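Local coordinates for protein transcription termination factor NusA (Planctomyces limnophilus, PDB 4MTN) that binds RNA and probably takes part in both termination and antitermination of transcription, working on RNA polymerase and the nascent transcript, at residues I11-H16 and I21-V26; D99-E104 and I129-A134; D252-L257 and V306-D311; L349-L354 and E378-E383. One frame throughout, in Å; residues are numbered along the deposited sequence.

Interaction 1. Residues I11-H16 and I21-V26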
loop_
_atom_site.group_PDB
_atom_site.type_symbol
_atom_site.label_atom_id
_atom_site.label_comp_id
_atom_site.label_asym_id
_atom_site.label_seq_id
_atom_site.Cartn_x
_atom_site.Cartn_y
_atom_site.Cartn_z
ATOM N N ILE A 11 4.057 -41.046 -16.458
ATOM C CA ILE A 11 4.645 -40.135 -15.484
ATOM C C ILE A 11 3.716 -38.972 -15.144
ATOM O O ILE A 11 3.520 -38.650 -13.972
ATOM C CB ILE A 11 5.985 -39.568 -15.992
ATOM C CG1 ILE A 11 6.941 -40.705 -16.359
ATOM C CG2 ILE A 11 6.612 -38.658 -14.947
ATOM C CD1 ILE A 11 8.286 -40.232 -16.864
ATOM N N VAL A 12 3.142 -38.351 -16.170
ATOM C CA VAL A 12 2.297 -37.176 -15.971
ATOM C C VAL A 12 1.025 -37.521 -15.200
ATOM O O VAL A 12 0.463 -36.673 -14.510
ATOM C CB VAL A 12 1.917 -36.510 -17.314
ATOM C CG1 VAL A 12 3.163 -36.011 -18.030
ATOM C CG2 VAL A 12 1.140 -37.472 -18.198
ATOM N N ASP A 13 0.576 -38.766 -15.319
ATOM C CA ASP A 13 -0.587 -39.230 -14.574
ATOM C C ASP A 13 -0.203 -39.587 -13.142
ATOM O O ASP A 13 -0.984 -39.384 -12.211
ATOM C CB ASP A 13 -1.227 -40.435 -15.265
ATOM C CG ASP A 13 -2.485 -40.909 -14.564
ATOM O OD1 ASP A 13 -3.568 -40.350 -14.842
ATOM O OD2 ASP A 13 -2.392 -41.838 -13.735
ATOM N N SER A 14 1.003 -40.118 -12.975
ATOM C CA SER A 14 1.496 -40.520 -11.662
ATOM C C SER A 14 1.695 -39.314 -10.750
ATOM O O SER A 14 1.347 -39.353 -9.570
ATOM C CB SER A 14 2.808 -41.296 -11.798
ATOM O OG SER A 14 3.317 -41.668 -10.529
ATOM N N ILE A 15 2.259 -38.245 -11.304
ATOM C CA ILE A 15 2.492 -37.021 -10.548
ATOM C C ILE A 15 1.169 -36.307 -10.268
ATOM O O ILE A 15 0.937 -35.823 -9.159
ATOM C CB ILE A 15 3.465 -36.072 -11.292
ATOM C CG1 ILE A 15 4.920 -36.408 -10.943
ATOM C CG2 ILE A 15 3.194 -34.620 -10.935
ATOM C CD1 ILE A 15 5.424 -37.714 -11.520
ATOM N N HIS A 16 0.302 -36.262 -11.276
ATOM C CA HIS A 16 -1.009 -35.631 -11.144
ATOM C C HIS A 16 -1.851 -36.304 -10.062
ATOM O O HIS A 16 -2.614 -35.645 -9.356
ATOM C CB HIS A 16 -1.752 -35.662 -12.482
ATOM C CG HIS A 16 -3.174 -35.200 -12.399
ATOM N ND1 HIS A 16 -3.526 -33.960 -11.911
ATOM C CD2 HIS A 16 -4.331 -35.810 -12.745
ATOM C CE1 HIS A 16 -4.840 -33.828 -11.958
ATOM N NE2 HIS A 16 -5.353 -34.936 -12.460
ATOM N N ILE A 21 -1.738 -32.035 -8.856
ATOM C CA ILE A 21 -1.692 -30.858 -9.718
ATOM C C ILE A 21 -2.072 -31.252 -11.143
ATOM O O ILE A 21 -1.800 -32.373 -11.573
ATOM C CB ILE A 21 -0.302 -30.193 -9.707
ATOM C CG1 ILE A 21 0.791 -31.238 -9.928
ATOM C CG2 ILE A 21 -0.074 -29.461 -8.394
ATOM C CD1 ILE A 21 2.190 -30.694 -9.764
ATOM N N ASP A 22 -2.701 -30.332 -11.869
ATOM C CA ASP A 22 -3.261 -30.646 -13.180
ATOM C C ASP A 22 -2.185 -31.014 -14.200
ATOM O O ASP A 22 -1.027 -30.613 -14.070
ATOM C CB ASP A 22 -4.099 -29.473 -13.699
ATOM C CG ASP A 22 -3.313 -28.181 -13.772
ATOM O OD1 ASP A 22 -2.750 -27.888 -14.848
ATOM O OD2 ASP A 22 -3.261 -27.457 -12.756
ATOM N N LYS A 23 -2.585 -31.781 -15.210
ATOM C CA LYS A 23 -1.664 -32.324 -16.204
ATOM C C LYS A 23 -0.894 -31.255 -16.974
ATOM O O LYS A 23 0.295 -31.417 -17.243
ATOM C CB LYS A 23 -2.422 -33.208 -17.198
ATOM C CG LYS A 23 -2.798 -34.580 -16.667
ATOM C CD LYS A 23 -3.313 -35.470 -17.788
ATOM C CE LYS A 23 -3.540 -36.896 -17.312
ATOM N NZ LYS A 23 -4.598 -36.976 -16.267
ATOM N N GLU A 24 -1.577 -30.170 -17.329
ATOM C CA GLU A 24 -0.985 -29.134 -18.170
ATOM C C GLU A 24 0.256 -28.519 -17.528
ATOM O O GLU A 24 1.211 -28.165 -18.221
ATOM C CB GLU A 24 -2.014 -28.045 -18.478
ATOM C CG GLU A 24 -1.601 -27.105 -19.600
ATOM C CD GLU A 24 -1.376 -27.827 -20.917
ATOM O OE1 GLU A 24 -2.045 -28.853 -21.162
ATOM O OE2 GLU A 24 -0.526 -27.368 -21.709
ATOM N N ILE A 25 0.237 -28.397 -16.205
ATOM C CA ILE A 25 1.398 -27.908 -15.472
ATOM C C ILE A 25 2.500 -28.963 -15.484
ATOM O O ILE A 25 3.679 -28.645 -15.649
ATOM C CB ILE A 25 1.039 -27.545 -14.017
ATOM C CG1 ILE A 25 0.035 -26.391 -13.989
ATOM C CG2 ILE A 25 2.286 -27.175 -13.234
ATOM C CD1 ILE A 25 -0.299 -25.905 -12.595
ATOM N N VAL A 26 2.102 -30.221 -15.322
ATOM C CA VAL A 26 3.044 -31.335 -15.313
ATOM C C VAL A 26 3.729 -31.495 -16.669
ATOM O O VAL A 26 4.940 -31.705 -16.737
ATOM C CB VAL A 26 2.349 -32.656 -14.935
ATOM C CG1 VAL A 26 3.356 -33.794 -14.886
ATOM C CG2 VAL A 26 1.637 -32.515 -13.599
#

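Interaction 2. Residues D99-E104 and I129-A134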
loop_
_atom_site.group_PDB
_atom_site.type_symbol
_atom_site.label_atom_id
_atom_site.label_comp_id
_atom_site.label_asym_id
_atom_site.label_seq_id
_atom_site.Cartn_x
_atom_site.Cartn_y
_atom_site.Cartn_z
ATOM N N ASP A 99 5.212 -20.621 -11.603
ATOM C CA ASP A 99 5.076 -19.672 -12.704
ATOM C C ASP A 99 3.610 -19.446 -13.068
ATOM O O ASP A 99 3.206 -18.327 -13.385
ATOM C CB ASP A 99 5.850 -20.161 -13.930
ATOM C CG ASP A 99 7.350 -19.972 -13.789
ATOM O OD1 ASP A 99 7.806 -19.616 -12.682
ATOM O OD2 ASP A 99 8.073 -20.182 -14.786
ATOM N N THR A 100 2.820 -20.514 -13.018
ATOM C CA THR A 100 1.400 -20.435 -13.342
ATOM C C THR A 100 0.624 -19.678 -12.268
ATOM O O THR A 100 -0.159 -18.777 -12.573
ATOM C CB THR A 100 0.783 -21.835 -13.512
ATOM O OG1 THR A 100 1.465 -22.537 -14.559
ATOM C CG2 THR A 100 -0.694 -21.729 -13.859
ATOM N N LEU A 101 0.852 -20.047 -11.011
ATOM C CA LEU A 101 0.166 -19.416 -9.888
ATOM C C LEU A 101 0.540 -17.944 -9.760
ATOM O O LEU A 101 -0.257 -17.135 -9.286
ATOM C CB LEU A 101 0.481 -20.154 -8.586
ATOM C CG LEU A 101 -0.051 -21.586 -8.499
ATOM C CD1 LEU A 101 0.367 -22.241 -7.195
ATOM C CD2 LEU A 101 -1.564 -21.604 -8.653
ATOM N N PHE A 102 1.753 -17.602 -10.182
ATOM C CA PHE A 102 2.181 -16.208 -10.197
ATOM C C PHE A 102 1.361 -15.406 -11.202
ATOM O O PHE A 102 0.909 -14.304 -10.904
ATOM C CB PHE A 102 3.672 -16.096 -10.525
ATOM C CG PHE A 102 4.151 -14.678 -10.688
ATOM C CD1 PHE A 102 4.262 -14.108 -11.947
ATOM C CD2 PHE A 102 4.484 -13.915 -9.583
ATOM C CE1 PHE A 102 4.695 -12.804 -12.097
ATOM C CE2 PHE A 102 4.918 -12.610 -9.725
ATOM C CZ PHE A 102 5.024 -12.054 -10.984
ATOM N N ASP A 103 1.173 -15.968 -12.393
ATOM C CA ASP A 103 0.448 -15.289 -13.462
ATOM C C ASP A 103 -0.986 -14.958 -13.065
ATOM O O ASP A 103 -1.507 -13.897 -13.407
ATOM C CB ASP A 103 0.443 -16.144 -14.730
ATOM C CG ASP A 103 1.813 -16.256 -15.362
ATOM O OD1 ASP A 103 2.629 -15.328 -15.183
ATOM O OD2 ASP A 103 2.071 -17.272 -16.039
ATOM N N GLU A 104 -1.618 -15.875 -12.341
ATOM C CA GLU A 104 -3.007 -15.709 -11.934
ATOM C C GLU A 104 -3.160 -14.694 -10.804
ATOM O O GLU A 104 -3.999 -13.796 -10.875
ATOM C CB GLU A 104 -3.590 -17.056 -11.507
ATOM C CG GLU A 104 -5.031 -16.993 -11.038
ATOM C CD GLU A 104 -5.540 -18.335 -10.554
ATOM O OE1 GLU A 104 -4.748 -19.302 -10.543
ATOM O OE2 GLU A 104 -6.730 -18.423 -10.186
ATOM N N ILE A 129 -5.806 -20.855 0.228
ATOM C CA ILE A 129 -6.808 -20.451 -0.750
ATOM C C ILE A 129 -7.057 -21.588 -1.739
ATOM O O ILE A 129 -7.798 -21.442 -2.709
ATOM C CB ILE A 129 -6.384 -19.169 -1.479
ATOM C CG1 ILE A 129 -5.084 -19.395 -2.252
ATOM C CG2 ILE A 129 -6.209 -18.035 -0.475
ATOM C CD1 ILE A 129 -4.351 -18.114 -2.605
ATOM N N GLY A 130 -6.407 -22.718 -1.476
ATOM C CA GLY A 130 -6.664 -23.973 -2.161
ATOM C C GLY A 130 -5.821 -24.244 -3.392
ATOM O O GLY A 130 -5.590 -25.401 -3.740
ATOM N N LYS A 131 -5.357 -23.189 -4.052
ATOM C CA LYS A 131 -4.345 -23.341 -5.090
ATOM C C LYS A 131 -2.953 -23.360 -4.471
ATOM O O LYS A 131 -2.096 -24.157 -4.857
ATOM C CB LYS A 131 -4.456 -22.227 -6.129
ATOM C CG LYS A 131 -5.649 -22.377 -7.058
ATOM C CD LYS A 131 -5.641 -21.320 -8.148
ATOM C CE LYS A 131 -6.737 -21.574 -9.170
ATOM N NZ LYS A 131 -6.552 -22.872 -9.878
ATOM N N ALA A 132 -2.743 -22.471 -3.505
ATOM C CA ALA A 132 -1.451 -22.325 -2.848
ATOM C C ALA A 132 -1.617 -21.695 -1.469
ATOM O O ALA A 132 -2.662 -21.125 -1.159
ATOM C CB ALA A 132 -0.511 -21.490 -3.701
ATOM N N GLU A 133 -0.583 -21.807 -0.641
ATOM C CA GLU A 133 -0.605 -21.214 0.691
ATOM C C GLU A 133 -0.174 -19.751 0.648
ATOM O O GLU A 133 0.866 -19.414 0.083
ATOM C CB GLU A 133 0.301 -21.998 1.645
ATOM C CG GLU A 133 -0.137 -23.436 1.880
ATOM C CD GLU A 133 -1.402 -23.539 2.714
ATOM O OE1 GLU A 133 -1.746 -22.555 3.401
ATOM O OE2 GLU A 133 -2.050 -24.606 2.682
ATOM N N ALA A 134 -0.986 -18.886 1.246
ATOM C CA ALA A 134 -0.671 -17.464 1.322
ATOM C C ALA A 134 -0.398 -17.065 2.766
ATOM O O ALA A 134 -0.929 -17.674 3.695
ATOM C CB ALA A 134 -1.804 -16.636 0.744
#

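Interaction 3. Residues D252-L257 and V306-D311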
loop_
_atom_site.group_PDB
_atom_site.type_symbol
_atom_site.label_atom_id
_atom_site.label_comp_id
_atom_site.label_asym_id
_atom_site.label_seq_id
_atom_site.Cartn_x
_atom_site.Cartn_y
_atom_site.Cartn_z
ATOM N N ASP A 252 -13.702 18.559 -6.251
ATOM C CA ASP A 252 -12.443 18.935 -6.886
ATOM C C ASP A 252 -11.849 20.187 -6.248
ATOM O O ASP A 252 -10.657 20.461 -6.390
ATOM C CB ASP A 252 -12.646 19.150 -8.387
ATOM C CG ASP A 252 -13.032 17.874 -9.111
ATOM O OD1 ASP A 252 -12.526 16.797 -8.732
ATOM O OD2 ASP A 252 -13.844 17.948 -10.058
ATOM N N SER A 253 -12.687 20.943 -5.547
ATOM C CA SER A 253 -12.238 22.141 -4.848
ATOM C C SER A 253 -11.880 21.824 -3.401
ATOM O O SER A 253 -12.612 21.113 -2.714
ATOM C CB SER A 253 -13.314 23.227 -4.898
ATOM O OG SER A 253 -12.956 24.333 -4.085
ATOM N N LEU A 254 -10.752 22.355 -2.943
ATOM C CA LEU A 254 -10.304 22.125 -1.575
ATOM C C LEU A 254 -11.083 22.987 -0.585
ATOM O O LEU A 254 -11.065 22.735 0.617
ATOM C CB LEU A 254 -8.802 22.395 -1.442
ATOM C CG LEU A 254 -7.849 21.316 -1.969
ATOM C CD1 LEU A 254 -7.704 21.388 -3.485
ATOM C CD2 LEU A 254 -6.492 21.424 -1.290
ATOM N N GLN A 255 -11.770 24.004 -1.096
ATOM C CA GLN A 255 -12.618 24.844 -0.259
ATOM C C GLN A 255 -13.862 24.073 0.171
ATOM O O GLN A 255 -14.554 24.457 1.112
ATOM C CB GLN A 255 -13.012 26.123 -1.001
ATOM C CG GLN A 255 -11.840 27.033 -1.327
ATOM C CD GLN A 255 -11.181 27.603 -0.086
ATOM O OE1 GLN A 255 -11.820 27.764 0.953
ATOM N NE2 GLN A 255 -9.892 27.910 -0.188
ATOM N N VAL A 256 -14.130 22.980 -0.534
ATOM C CA VAL A 256 -15.265 22.113 -0.245
ATOM C C VAL A 256 -14.794 20.812 0.396
ATOM O O VAL A 256 -15.207 20.469 1.503
ATOM C CB VAL A 256 -16.075 21.793 -1.514
ATOM C CG1 VAL A 256 -17.280 20.934 -1.165
ATOM C CG2 VAL A 256 -16.512 23.077 -2.199
ATOM N N LEU A 257 -13.960 20.078 -0.335
ATOM C CA LEU A 257 -13.447 18.782 0.103
ATOM C C LEU A 257 -12.819 18.788 1.498
ATOM O O LEU A 257 -13.078 17.889 2.298
ATOM C CB LEU A 257 -12.422 18.263 -0.907
ATOM C CG LEU A 257 -11.758 16.931 -0.559
ATOM C CD1 LEU A 257 -12.797 15.824 -0.454
ATOM C CD2 LEU A 257 -10.694 16.580 -1.585
ATOM N N VAL A 306 -7.431 14.091 1.531
ATOM C CA VAL A 306 -7.284 15.261 0.673
ATOM C C VAL A 306 -6.020 15.163 -0.179
ATOM O O VAL A 306 -6.039 15.458 -1.375
ATOM C CB VAL A 306 -7.251 16.560 1.505
ATOM C CG1 VAL A 306 -6.833 17.742 0.646
ATOM C CG2 VAL A 306 -8.610 16.813 2.142
ATOM N N GLY A 307 -4.925 14.734 0.440
ATOM C CA GLY A 307 -3.655 14.625 -0.253
ATOM C C GLY A 307 -2.742 15.795 0.056
ATOM O O GLY A 307 -1.712 15.985 -0.592
ATOM N N TRP A 308 -3.130 16.586 1.051
ATOM C CA TRP A 308 -2.325 17.714 1.502
ATOM C C TRP A 308 -2.006 17.576 2.984
ATOM O O TRP A 308 -2.452 16.632 3.638
ATOM C CB TRP A 308 -3.051 19.036 1.242
ATOM C CG TRP A 308 -3.110 19.433 -0.203
ATOM C CD1 TRP A 308 -3.667 18.725 -1.227
ATOM C CD2 TRP A 308 -2.609 20.646 -0.780
ATOM N NE1 TRP A 308 -3.535 19.416 -2.408
ATOM C CE2 TRP A 308 -2.889 20.599 -2.161
ATOM C CE3 TRP A 308 -1.946 21.764 -0.264
ATOM C CZ2 TRP A 308 -2.530 21.626 -3.031
ATOM C CZ3 TRP A 308 -1.592 22.784 -1.130
ATOM C CH2 TRP A 308 -1.885 22.707 -2.497
ATOM N N ASP A 309 -1.240 18.523 3.513
ATOM C CA ASP A 309 -0.932 18.546 4.937
ATOM C C ASP A 309 -1.812 19.572 5.637
ATOM O O ASP A 309 -1.719 20.768 5.369
ATOM C CB ASP A 309 0.547 18.857 5.170
ATOM C CG ASP A 309 0.888 18.997 6.641
ATOM O OD1 ASP A 309 0.904 17.968 7.350
ATOM O OD2 ASP A 309 1.144 20.136 7.088
ATOM N N ILE A 310 -2.673 19.100 6.531
ATOM C CA ILE A 310 -3.608 19.979 7.219
ATOM C C ILE A 310 -3.060 20.436 8.566
ATOM O O ILE A 310 -2.733 19.617 9.426
ATOM C CB ILE A 310 -4.969 19.292 7.432
ATOM C CG1 ILE A 310 -5.601 18.937 6.086
ATOM C CG2 ILE A 310 -5.897 20.184 8.241
ATOM C CD1 ILE A 310 -6.971 18.306 6.203
ATOM N N ASP A 311 -2.958 21.749 8.740
ATOM C CA ASP A 311 -2.509 22.328 10.001
ATOM C C ASP A 311 -3.655 23.097 10.649
ATOM O O ASP A 311 -4.086 24.130 10.137
ATOM C CB ASP A 311 -1.305 23.245 9.775
ATOM C CG ASP A 311 -0.460 23.419 11.022
ATOM O OD1 ASP A 311 -0.974 23.174 12.134
ATOM O OD2 ASP A 311 0.721 23.802 10.889
#

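Interaction 4. Residues L349-L354 and E378-E383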
loop_
_atom_site.group_PDB
_atom_site.type_symbol
_atom_site.label_atom_id
_atom_site.label_comp_id
_atom_site.label_asym_id
_atom_site.label_seq_id
_atom_site.Cartn_x
_atom_site.Cartn_y
_atom_site.Cartn_z
ATOM N N LEU A 349 6.127 29.395 8.986
ATOM C CA LEU A 349 6.014 29.869 10.360
ATOM C C LEU A 349 7.231 29.487 11.197
ATOM O O LEU A 349 7.975 30.354 11.655
ATOM C CB LEU A 349 4.739 29.324 11.004
ATOM C CG LEU A 349 3.437 29.751 10.321
ATOM C CD1 LEU A 349 2.238 29.056 10.950
ATOM C CD2 LEU A 349 3.276 31.264 10.372
ATOM N N SER A 350 7.427 28.189 11.400
ATOM C CA SER A 350 8.550 27.704 12.193
ATOM C C SER A 350 9.825 27.618 11.359
ATOM O O SER A 350 9.813 27.896 10.160
ATOM C CB SER A 350 8.226 26.337 12.797
ATOM O OG SER A 350 8.016 25.368 11.784
ATOM N N PHE A 351 10.922 27.224 12.000
ATOM C CA PHE A 351 12.193 27.056 11.304
ATOM C C PHE A 351 12.220 25.732 10.554
ATOM O O PHE A 351 13.006 25.550 9.624
ATOM C CB PHE A 351 13.364 27.136 12.287
ATOM C CG PHE A 351 13.679 28.533 12.740
ATOM C CD1 PHE A 351 14.496 29.356 11.981
ATOM C CD2 PHE A 351 13.157 29.028 13.925
ATOM C CE1 PHE A 351 14.786 30.642 12.393
ATOM C CE2 PHE A 351 13.444 30.314 14.342
ATOM C CZ PHE A 351 14.260 31.123 13.575
ATOM N N GLU A 352 11.355 24.811 10.965
ATOM C CA GLU A 352 11.202 23.535 10.277
ATOM C C GLU A 352 10.677 23.761 8.865
ATOM O O GLU A 352 11.131 23.126 7.913
ATOM C CB GLU A 352 10.257 22.609 11.048
ATOM C CG GLU A 352 10.855 21.987 12.303
ATOM C CD GLU A 352 10.969 22.965 13.461
ATOM O OE1 GLU A 352 10.487 24.110 13.335
ATOM O OE2 GLU A 352 11.546 22.585 14.502
ATOM N N ASP A 353 9.722 24.676 8.741
ATOM C CA ASP A 353 9.120 24.994 7.453
ATOM C C ASP A 353 10.120 25.684 6.536
ATOM O O ASP A 353 10.096 25.497 5.320
ATOM C CB ASP A 353 7.885 25.879 7.641
ATOM C CG ASP A 353 6.890 25.292 8.621
ATOM O OD1 ASP A 353 6.848 24.052 8.760
ATOM O OD2 ASP A 353 6.148 26.073 9.253
ATOM N N LEU A 354 10.997 26.488 7.126
ATOM C CA LEU A 354 11.986 27.228 6.356
ATOM C C LEU A 354 13.114 26.317 5.885
ATOM O O LEU A 354 13.668 26.511 4.806
ATOM C CB LEU A 354 12.551 28.385 7.183
ATOM C CG LEU A 354 13.535 29.313 6.467
ATOM C CD1 LEU A 354 12.938 29.825 5.165
ATOM C CD2 LEU A 354 13.934 30.469 7.369
ATOM N N GLU A 378 20.533 26.340 6.067
ATOM C CA GLU A 378 21.377 25.782 7.120
ATOM C C GLU A 378 21.085 26.423 8.475
ATOM O O GLU A 378 21.167 25.764 9.512
ATOM C CB GLU A 378 22.857 25.946 6.770
ATOM C CG GLU A 378 23.313 25.093 5.597
ATOM C CD GLU A 378 24.823 24.960 5.522
ATOM O OE1 GLU A 378 25.490 25.162 6.558
ATOM O OE2 GLU A 378 25.342 24.654 4.428
ATOM N N TYR A 379 20.749 27.711 8.462
ATOM C CA TYR A 379 20.344 28.404 9.681
ATOM C C TYR A 379 19.061 27.808 10.241
ATOM O O TYR A 379 18.951 27.561 11.442
ATOM C CB TYR A 379 20.146 29.898 9.419
ATOM C CG TYR A 379 21.391 30.732 9.604
ATOM C CD1 TYR A 379 21.781 31.161 10.865
ATOM C CD2 TYR A 379 22.169 31.101 8.516
ATOM C CE1 TYR A 379 22.917 31.928 11.039
ATOM C CE2 TYR A 379 23.304 31.866 8.679
ATOM C CZ TYR A 379 23.675 32.277 9.941
ATOM O OH TYR A 379 24.807 33.042 10.105
ATOM N N ALA A 380 18.094 27.582 9.358
ATOM C CA ALA A 380 16.804 27.033 9.753
ATOM C C ALA A 380 16.956 25.614 10.291
ATOM O O ALA A 380 16.266 25.225 11.230
ATOM C CB ALA A 380 15.837 27.058 8.580
ATOM N N GLU A 381 17.861 24.848 9.693
ATOM C CA GLU A 381 18.135 23.491 10.151
ATOM C C GLU A 381 18.728 23.504 11.555
ATOM O O GLU A 381 18.302 22.745 12.426
ATOM C CB GLU A 381 19.080 22.774 9.185
ATOM C CG GLU A 381 18.451 22.414 7.849
ATOM C CD GLU A 381 19.439 21.777 6.891
ATOM O OE1 GLU A 381 20.647 21.754 7.208
ATOM O OE2 GLU A 381 19.007 21.299 5.820
ATOM N N ARG A 382 19.713 24.372 11.766
ATOM C CA ARG A 382 20.355 24.514 13.067
ATOM C C ARG A 382 19.376 25.003 14.128
ATOM O O ARG A 382 19.307 24.448 15.225
ATOM C CB ARG A 382 21.541 25.478 12.982
ATOM C CG ARG A 382 22.817 24.866 12.438
ATOM C CD ARG A 382 23.945 25.887 12.421
ATOM N NE ARG A 382 24.156 26.496 13.732
ATOM C CZ ARG A 382 24.953 25.994 14.671
ATOM N NH1 ARG A 382 25.616 24.868 14.447
ATOM N NH2 ARG A 382 25.087 26.617 15.834
ATOM N N GLU A 383 18.624 26.046 13.794
ATOM C CA GLU A 383 17.711 26.662 14.748
ATOM C C GLU A 383 16.558 25.729 15.103
ATOM O O GLU A 383 16.127 25.680 16.253
ATOM C CB GLU A 383 17.174 27.984 14.198
ATOM C CG GLU A 383 16.488 28.843 15.244
ATOM C CD GLU A 383 17.377 29.131 16.440
ATOM O OE1 GLU A 383 18.599 29.316 16.251
ATOM O OE2 GLU A 383 16.853 29.169 17.573
#

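Interaction 1. Residues I11-H16 and I21-V26
Two helices of the NusA N-terminal domain, 7-18 and 23-42, form a tight helical hairpin, and V12, I15 and H16 meet I21, K23 and V26 beside its turn. V26 supplies the apolar centre. Its CG1 lies 3.7 Å from V12 CA and also touches V12 CG1, while its CG2 meets I15 CG2 at 3.7 Å; branched valines, short and broad, suit helices this close. I15 CG2 goes on to the end of I21, where CD1 is 4.2 Å away. At the turn itself H16 has CG anti to the backbone N (chi1 172°), which swings its imidazole across to I21. The ring edge meets I21 O, and ND1 is placed to donate to it, although the modelled length of this bond is too short to be trusted. K23 crosses the ring at about a right angle with CG over one face, and its bent last torsion turns NZ toward D13 OD1, 3.8 Å away, a long salt bridge. A lysine can do both because its methylenes are apolar and only its amine is charged. D22 caps the second helix, its OD1 accepting a weak bond from I25 N. Helix 87-105 packs against I11, I15 and I21 through M89, I90 and I93, while V12 rests further along helix 23-42 on F27 and V30.

Interaction 2. Residues D99-E104 and I129-A134
L101 and E104, one turn apart on helix 87-105, face K131 and A132 in the loop between strands 124-128 and 133-137 of the S1 domain, an OB fold. The leucine forks over the loop: CD1 packs on A132 CB at 3.7 Å, and CD2 lies 3.9 Å from K131 CB. Alanine suits the place under CD1, since its methyl is small enough for the leucine to lie close on the loop, with the other branch on the lysine beside it. Next to this apolar patch E104 and K131 cross at about a right angle. The glutamate leaves the helix with CG anti to its own N (chi1 179°) and stays extended, which brings the carboxylate up to the lysine's methylenes; OE1 is 3.3 Å from K131 CD, and OE2 is equally far from K131 CE. The charges themselves stand further off, with K131 NZ 4.1 Å from E104 OE1, beyond a salt bridge, so any attraction between them is probably modest.

Further out, V167 on strand 167-172 also touches L101, and Y105, next along the helix, touches both I129 and K131. The loop is shaped by G130, whose positive phi suits a residue without a side chain, and by a hydrogen bond between G130 N and N128 OD1. Where strand 133-137 begins, A134 pairs through its backbone with V127 and turns its methyl onto V169 and L171. Within the loop, I129 N gives a weak bond to A132 O at 3.4 Å.

Interaction 3. Residues D252-L257 and V306-D311
L254 and L257, on one side of helix 254-261, close on V306 and W308 at the end of helix 297-306 and the turn that follows, in the part of NusA with the order of helices and strands of a type II KH domain. The knob is the L254 methyl CD2. It sits over one face of the indole, 3.7 Å from the centroid of the five-membered ring and only 9° off its normal, a CH-pi contact in which the two side chains cross at about a right angle. The same methyl grazes V306 CG1 at 4.2 Å, so it settles into the corner between valine and indole. V306 fills the next hollow with its other branch, CG2, which is 4.1 Å from L257 CG as the two side chains run past each other in opposite directions. With CG1 anti to the backbone N (chi1 169°), the valine sends one methyl to each leucine. An alanine in place of W308 would probably leave L254 CD2 without the flat surface it rests on, and the corner it occupies beside V306 without one wall. G307 makes the bend between V306 and W308 at a positive phi that would jam a side chain against the preceding carbonyl. V279 on the central strand 278-282 touches both L254 and W308, V306 also rests on V258 and A261, and strand 309-313 carries on from the turn to pair with 278-282.

Interaction 4. Residues L349-L354 and E378-E383
D353 OD2 gathers two backbone N-H groups in the turn that leads into the short helix; here F351 and L354 pack against A380 and E383. S350 N donates to D353 OD2 at 3.3 Å from above the carboxylate plane, 51° out of it, and L349 N adds a weak bond. The other oxygen, D353 OD1, forms a salt bridge with R278 NH2, so this buried carboxylate is held at both oxygens. The turn thus braced belongs to the helix-hairpin-helix domain and presents F351 to the long helix 370-399.

The phenyl ring receives E383 on one face. Bent at chi2, the glutamate lays its CG almost over the ring centre, 3.4 Å from the centroid and 8° off the normal, a CH-pi contact, and its carboxylate plane ends 59° from the ring plane. Alanine's small methyl suits the place beside it, where the CA atoms of F351 and A380 come within 4.9 Å; A380 CB lies 3.8 Å from L354 CB. The ring also touches A328, I332 and I387, while L354 leans on Y329. A serine at F351 would probably strip E383 CG of its aromatic seat and open a gap between the short helix and helix 370-399.

No hydrogen bond joins 349-354 to 378-383. Polar links go to neighbours instead, E352 OE2 reaching S384 OG one residue beyond 378-383. The contact itself is therefore largely dispersive: E383 spends its aliphatic part on the ring face, and the bend in its chain carries the charged carboxylate off the ring.

The four contacts follow one another along an elongated chain. Interactions 1 and 2 have centres 16 Å apart and share helix 87-105, which flanks the hairpin of interaction 1 and then carries one side of interaction 2 to the S1 domain; I25 packs on T100 where they meet. Interaction 3 comes about 41 Å beyond interaction 2 between centres, on the opposite side of the chain's centre. Interactions 3 and 4 have centres about 25 Å apart, and R278 on strand 278-282 serves both regions, bridging D353 and pairing weakly with D309. The centres of interactions 1 and 4 are about 67 Å apart, consistent with an elongated protein of several domains that can offer separate surfaces to RNA and polymerase.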